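Alpha-galactosidase 1 (Saccharomyces cerevisiae, PDB 3LRK) hydrolyses terminal, non-reducing alpha-D-galactose residues from alpha-galactosides such as galactose oligosaccharides, galactomannans and galactolipids, acting as a secreted, glycosylated homotetramer. Local coordinates at residues T52-S57 with H104-L109; P21-L26 with V181-C186. The protein carries 1 engineered substitution. All coordinates share one frame; numbering follows the deposited sequence.

Contact 1. Residues T52-S57 with H104-L109; sequences TADRIS and HNNSFL. With NAG (2-acetamido-2-deoxy-beta-D-glucopyranose), chain D.
With CG anti to its carbonyl carbon (chi1 -81°), Phe108 sends its ring from the loop after helix 96-105 onto helix 46-58, while Asn106, CG anti to the backbone N (chi1 -159°), extends its amide toward the same helix. The far end of the ring does most of the touching. Phe108 CE1 lies 3.8 Å from Ala53 CB, where a methyl group is small enough to let the ring approach the helix backbone. On the other side of the ring tip, Ile56 CG2 packs near the ring plane at the edge, 4.0 Å from Phe108 CE2. Between them the tip meets a hydrogen-bonded backbone pair of the helix: Phe108 CZ comes to 3.1 Å from Ala53 O, which approaches obliquely, and to 3.7 Å from Ser57 N, which lies at the ring edge in its plane. Ser57 CB touches CE1 beside them. Ile69 of strand 68-70 and Leu103 of helix 96-105 also pack on Phe108, so the ring lies between strand 68-70 and the two helices. An alanine here removes the ring that Ala53 and Ile56 pack on and would probably loosen the hold of the loop on helix 46-58. The loop starts at a Schellman motif, with Ser107, at positive phi, as its C-prime residue; just before it, Asn105 ND2 carries the N-linked NAG at C1. Toward the surface one water bridges the segments, donating to Asp54 OD1 at 2.8 Å and accepting from Asn106 ND2 at 2.6 Å; the carboxylate and amide planes stand 69° apart. Ser57 OG has its hydrogen bond with Lys62, which also bonds Asn106 O and makes a cation-pi contact with Phe108. The lysine charge beside the ring and Asn106 O would be expected to polarise both.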
# COMPACT_ATOMS: atom_id res chain seq x y z
N THR A 52 40.57 9.17 18.38
CA THR A 52 40.10 8.16 17.43
C THR A 52 40.79 8.32 16.08
O THR A 52 41.27 7.34 15.51
CB THR A 52 38.58 8.24 17.23
OG1 THR A 52 37.92 7.74 18.39
CG2 THR A 52 38.14 7.42 16.02
N ALA A 53 40.84 9.55 15.58
CA ALA A 53 41.46 9.84 14.31
C ALA A 53 42.94 9.45 14.32
O ALA A 53 43.42 8.88 13.36
CB ALA A 53 41.29 11.31 13.96
N ASP A 54 43.64 9.76 15.42
CA ASP A 54 45.05 9.37 15.58
C ASP A 54 45.19 7.85 15.48
O ASP A 54 46.09 7.36 14.80
CB ASP A 54 45.61 9.84 16.93
CG ASP A 54 45.94 11.34 16.95
OD1 ASP A 54 45.85 12.02 15.91
OD2 ASP A 54 46.31 11.82 18.03
N ARG A 55 44.30 7.13 16.16
CA ARG A 55 44.28 5.67 16.16
C ARG A 55 43.99 5.10 14.77
O ARG A 55 44.65 4.16 14.34
CB ARG A 55 43.26 5.15 17.19
CG ARG A 55 43.04 3.63 17.23
CD ARG A 55 44.23 2.87 17.81
NE ARG A 55 43.83 1.57 18.37
CZ ARG A 55 44.68 0.65 18.82
NH1 ARG A 55 45.99 0.84 18.78
NH2 ARG A 55 44.20 -0.49 19.31
N ILE A 56 43.02 5.68 14.06
CA ILE A 56 42.68 5.23 12.70
C ILE A 56 43.84 5.46 11.73
O ILE A 56 44.12 4.63 10.87
CB ILE A 56 41.35 5.87 12.18
CG1 ILE A 56 40.17 5.33 13.00
CG2 ILE A 56 41.13 5.61 10.68
CD1 ILE A 56 38.83 5.94 12.68
N SER A 57 44.51 6.60 11.88
CA SER A 57 45.74 6.87 11.16
C SER A 57 46.83 5.83 11.48
O SER A 57 47.38 5.19 10.57
CB SER A 57 46.24 8.29 11.46
OG SER A 57 47.30 8.65 10.59
N HIS A 104 42.26 17.79 8.98
CA HIS A 104 42.85 18.07 7.67
C HIS A 104 44.38 18.00 7.70
O HIS A 104 45.01 17.54 6.74
CB HIS A 104 42.38 19.43 7.14
CG HIS A 104 40.91 19.50 6.87
ND1 HIS A 104 40.19 20.68 6.91
CD2 HIS A 104 40.01 18.52 6.57
CE1 HIS A 104 38.92 20.43 6.64
NE2 HIS A 104 38.79 19.13 6.43
N ASN A 105 44.97 18.45 8.81
CA ASN A 105 46.43 18.38 8.99
C ASN A 105 46.97 16.96 9.12
O ASN A 105 48.18 16.74 8.99
CB ASN A 105 46.88 19.25 10.16
CG ASN A 105 46.83 20.74 9.84
OD1 ASN A 105 46.29 21.16 8.80
ND2 ASN A 105 47.39 21.56 10.74
N ASN A 106 46.09 15.98 9.36
CA ASN A 106 46.48 14.57 9.31
C ASN A 106 45.83 13.83 8.13
O ASN A 106 45.69 12.61 8.15
CB ASN A 106 46.17 13.87 10.65
CG ASN A 106 46.98 12.59 10.86
OD1 ASN A 106 47.93 12.29 10.13
ND2 ASN A 106 46.60 11.82 11.87
N SER A 107 45.47 14.59 7.10
CA SER A 107 44.93 14.06 5.84
C SER A 107 43.59 13.33 6.02
O SER A 107 43.28 12.39 5.28
CB SER A 107 45.95 13.17 5.12
OG SER A 107 47.12 13.90 4.80
N PHE A 108 42.83 13.75 7.02
CA PHE A 108 41.46 13.28 7.21
C PHE A 108 40.46 14.27 6.62
O PHE A 108 40.79 15.44 6.38
CB PHE A 108 41.14 13.09 8.70
CG PHE A 108 41.64 11.80 9.29
CD1 PHE A 108 42.69 11.80 10.21
CD2 PHE A 108 41.07 10.59 8.93
CE1 PHE A 108 43.16 10.61 10.77
CE2 PHE A 108 41.52 9.39 9.48
CZ PHE A 108 42.57 9.40 10.41
N LEU A 109 39.24 13.80 6.40
CA LEU A 109 38.12 14.67 6.08
C LEU A 109 37.13 14.66 7.26
O LEU A 109 37.04 13.67 7.98
CB LEU A 109 37.46 14.22 4.76
CG LEU A 109 38.33 14.41 3.51
CD1 LEU A 109 37.61 13.90 2.24
CD2 LEU A 109 38.74 15.90 3.35
C1 NAG D . 47.57 22.93 10.28
C2 NAG D . 47.72 23.79 11.53
C3 NAG D . 47.92 25.26 11.13
C4 NAG D . 49.06 25.42 10.12
C5 NAG D . 48.95 24.39 9.00
C6 NAG D . 50.23 24.35 8.16
C7 NAG D . 46.54 22.75 13.42
C8 NAG D . 45.38 22.85 14.35
N2 NAG D . 46.58 23.65 12.42
O3 NAG D . 48.17 26.04 12.28
O4 NAG D . 49.04 26.73 9.57
O5 NAG D . 48.74 23.08 9.50
O6 NAG D . 49.87 23.80 6.91
O7 NAG D . 47.40 21.88 13.58
O HOH W 1 44.54 12.30 13.41

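Contact 2. Residues P21-L26 with V181-C186; sequences PSYNGL and VFYSLC. Engineered in segment 181-186: Val181 (natural residue Ile).
An Asx turn at Asn24, in the loop before strand 32-35, packs against the start of strand 182-185. Asparagine suits the place because its short amide can accept from the backbone N two residues on: Leu26 N donates to Asn24 OD1 (3.0 Å) from above the amide carbonyl plane. A second bond grips Leu26, from Ser22 OG, anti to its backbone N, to Leu26 O at 2.6 Å along a lone pair. Gly25 takes backbone angles (phi 86°) at which a CB would run into the carbonyl O of Asn24. The strand belongs to the parallel eight-stranded (beta/alpha)8 barrel of GH27 enzymes, and Leu26 does most of the apolar packing on it: CG lies anti to its carbonyl carbon (chi1 -62°), and CD1 reaches 3.5 Å from Phe182 N and lies against the peptide joining it to Val181, the engineered residue. Leu26 CB also approaches Phe182 CD2, at 4.3 Å. Tyr23 crosses Tyr183 at about a right angle and meets it through its hydroxyl, with OH 3.4 Å from Tyr183 CB. Tyr183 OH itself is bonded to the carbonyl of Tyr167 in helix 160-177. Asn202, which also accepts from Tyr183 N, donates from its ND2 to Asn24 OD1, tying turn and strand to one side chain.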
# COMPACT_ATOMS: atom_id res chain seq x y z
N PRO A 21 25.86 11.50 -14.27
CA PRO A 21 27.05 11.99 -13.59
C PRO A 21 26.78 12.25 -12.11
O PRO A 21 25.63 12.46 -11.72
CB PRO A 21 27.35 13.32 -14.30
CG PRO A 21 26.06 13.74 -14.93
CD PRO A 21 25.34 12.46 -15.27
N SER A 22 27.84 12.21 -11.30
CA SER A 22 27.74 12.63 -9.90
C SER A 22 27.18 14.06 -9.87
O SER A 22 27.66 14.92 -10.59
CB SER A 22 29.11 12.59 -9.24
OG SER A 22 29.06 13.22 -7.97
N TYR A 23 26.16 14.31 -9.04
CA TYR A 23 25.55 15.65 -9.01
C TYR A 23 26.52 16.79 -8.59
O TYR A 23 26.36 17.94 -9.00
CB TYR A 23 24.27 15.65 -8.15
CG TYR A 23 24.48 16.04 -6.69
CD1 TYR A 23 24.09 17.30 -6.23
CD2 TYR A 23 25.07 15.16 -5.78
CE1 TYR A 23 24.29 17.68 -4.89
CE2 TYR A 23 25.28 15.53 -4.44
CZ TYR A 23 24.87 16.78 -4.01
OH TYR A 23 25.08 17.16 -2.70
N ASN A 24 27.53 16.46 -7.78
CA ASN A 24 28.47 17.46 -7.25
C ASN A 24 29.94 17.11 -7.47
O ASN A 24 30.82 17.79 -6.94
CB ASN A 24 28.22 17.71 -5.75
CG ASN A 24 28.49 16.48 -4.91
OD1 ASN A 24 28.74 15.40 -5.44
ND2 ASN A 24 28.43 16.64 -3.58
N GLY A 25 30.18 16.01 -8.19
CA GLY A 25 31.54 15.54 -8.46
C GLY A 25 32.15 14.64 -7.40
O GLY A 25 33.22 14.08 -7.60
N LEU A 26 31.46 14.49 -6.26
CA LEU A 26 31.93 13.61 -5.19
C LEU A 26 31.25 12.23 -5.23
O LEU A 26 30.37 11.99 -6.05
CB LEU A 26 31.74 14.28 -3.82
CG LEU A 26 32.51 15.58 -3.57
CD1 LEU A 26 32.02 16.30 -2.31
CD2 LEU A 26 34.04 15.31 -3.50
N VAL A 181 30.82 19.59 -0.19
CA VAL A 181 30.40 18.77 0.95
C VAL A 181 29.78 17.49 0.39
O VAL A 181 28.85 17.53 -0.43
CB VAL A 181 29.41 19.55 1.89
CG1 VAL A 181 28.90 18.67 3.04
CG2 VAL A 181 30.05 20.83 2.42
N PHE A 182 30.34 16.35 0.81
CA PHE A 182 29.75 15.05 0.55
C PHE A 182 28.43 14.98 1.31
O PHE A 182 28.41 15.09 2.54
CB PHE A 182 30.70 13.96 1.07
CG PHE A 182 30.35 12.56 0.59
CD1 PHE A 182 29.22 11.90 1.07
CD2 PHE A 182 31.16 11.91 -0.33
CE1 PHE A 182 28.91 10.63 0.65
CE2 PHE A 182 30.87 10.63 -0.76
CZ PHE A 182 29.73 9.99 -0.28
N TYR A 183 27.32 14.80 0.59
CA TYR A 183 25.99 14.88 1.21
C TYR A 183 25.37 13.48 1.37
O TYR A 183 25.01 12.82 0.38
CB TYR A 183 25.10 15.84 0.39
CG TYR A 183 23.71 16.15 0.94
CD1 TYR A 183 23.47 16.36 2.31
CD2 TYR A 183 22.64 16.27 0.06
CE1 TYR A 183 22.16 16.66 2.78
CE2 TYR A 183 21.36 16.58 0.50
CZ TYR A 183 21.12 16.77 1.85
OH TYR A 183 19.82 17.06 2.23
N SER A 184 25.27 13.05 2.63
CA SER A 184 24.80 11.72 3.01
C SER A 184 23.40 11.81 3.59
O SER A 184 23.19 12.40 4.64
CB SER A 184 25.78 11.12 4.03
OG SER A 184 25.23 10.02 4.75
N LEU A 185 22.42 11.26 2.87
CA LEU A 185 21.03 11.24 3.33
C LEU A 185 20.80 10.17 4.39
O LEU A 185 21.33 9.06 4.30
CB LEU A 185 20.09 11.00 2.14
CG LEU A 185 19.48 12.18 1.38
CD1 LEU A 185 20.38 13.40 1.25
CD2 LEU A 185 18.90 11.76 0.02
N CYS A 186 19.99 10.50 5.39
CA CYS A 186 19.63 9.52 6.41
C CYS A 186 18.13 9.59 6.64
O CYS A 186 17.68 10.03 7.68
CB CYS A 186 20.39 9.79 7.73
SG CYS A 186 20.18 8.52 9.01

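Contact 1 and contact 2 occupy different parts of the same barrel, their centres 22 Å apart and their nearest atoms about 7 Å apart without touching. Along the chain, contact 1 is nested inside the loop that contact 2 closes. Contact 1 runs into the start of strand 109-115 and contact 2 includes strand 182-185; strand 145-149, which ends in the nucleophile Asp149, lies between them. Contact 2 lies closer to the active site, though not in it: the side chain of Tyr183 is about 10 Å from that of Asp149 and about 8 Å from that of the substrate-binding Lys147. Contact 1 carries the Asn105 glycan, whereas the side chain of Asn24 lies about 4 Å from a NAG that it does not carry.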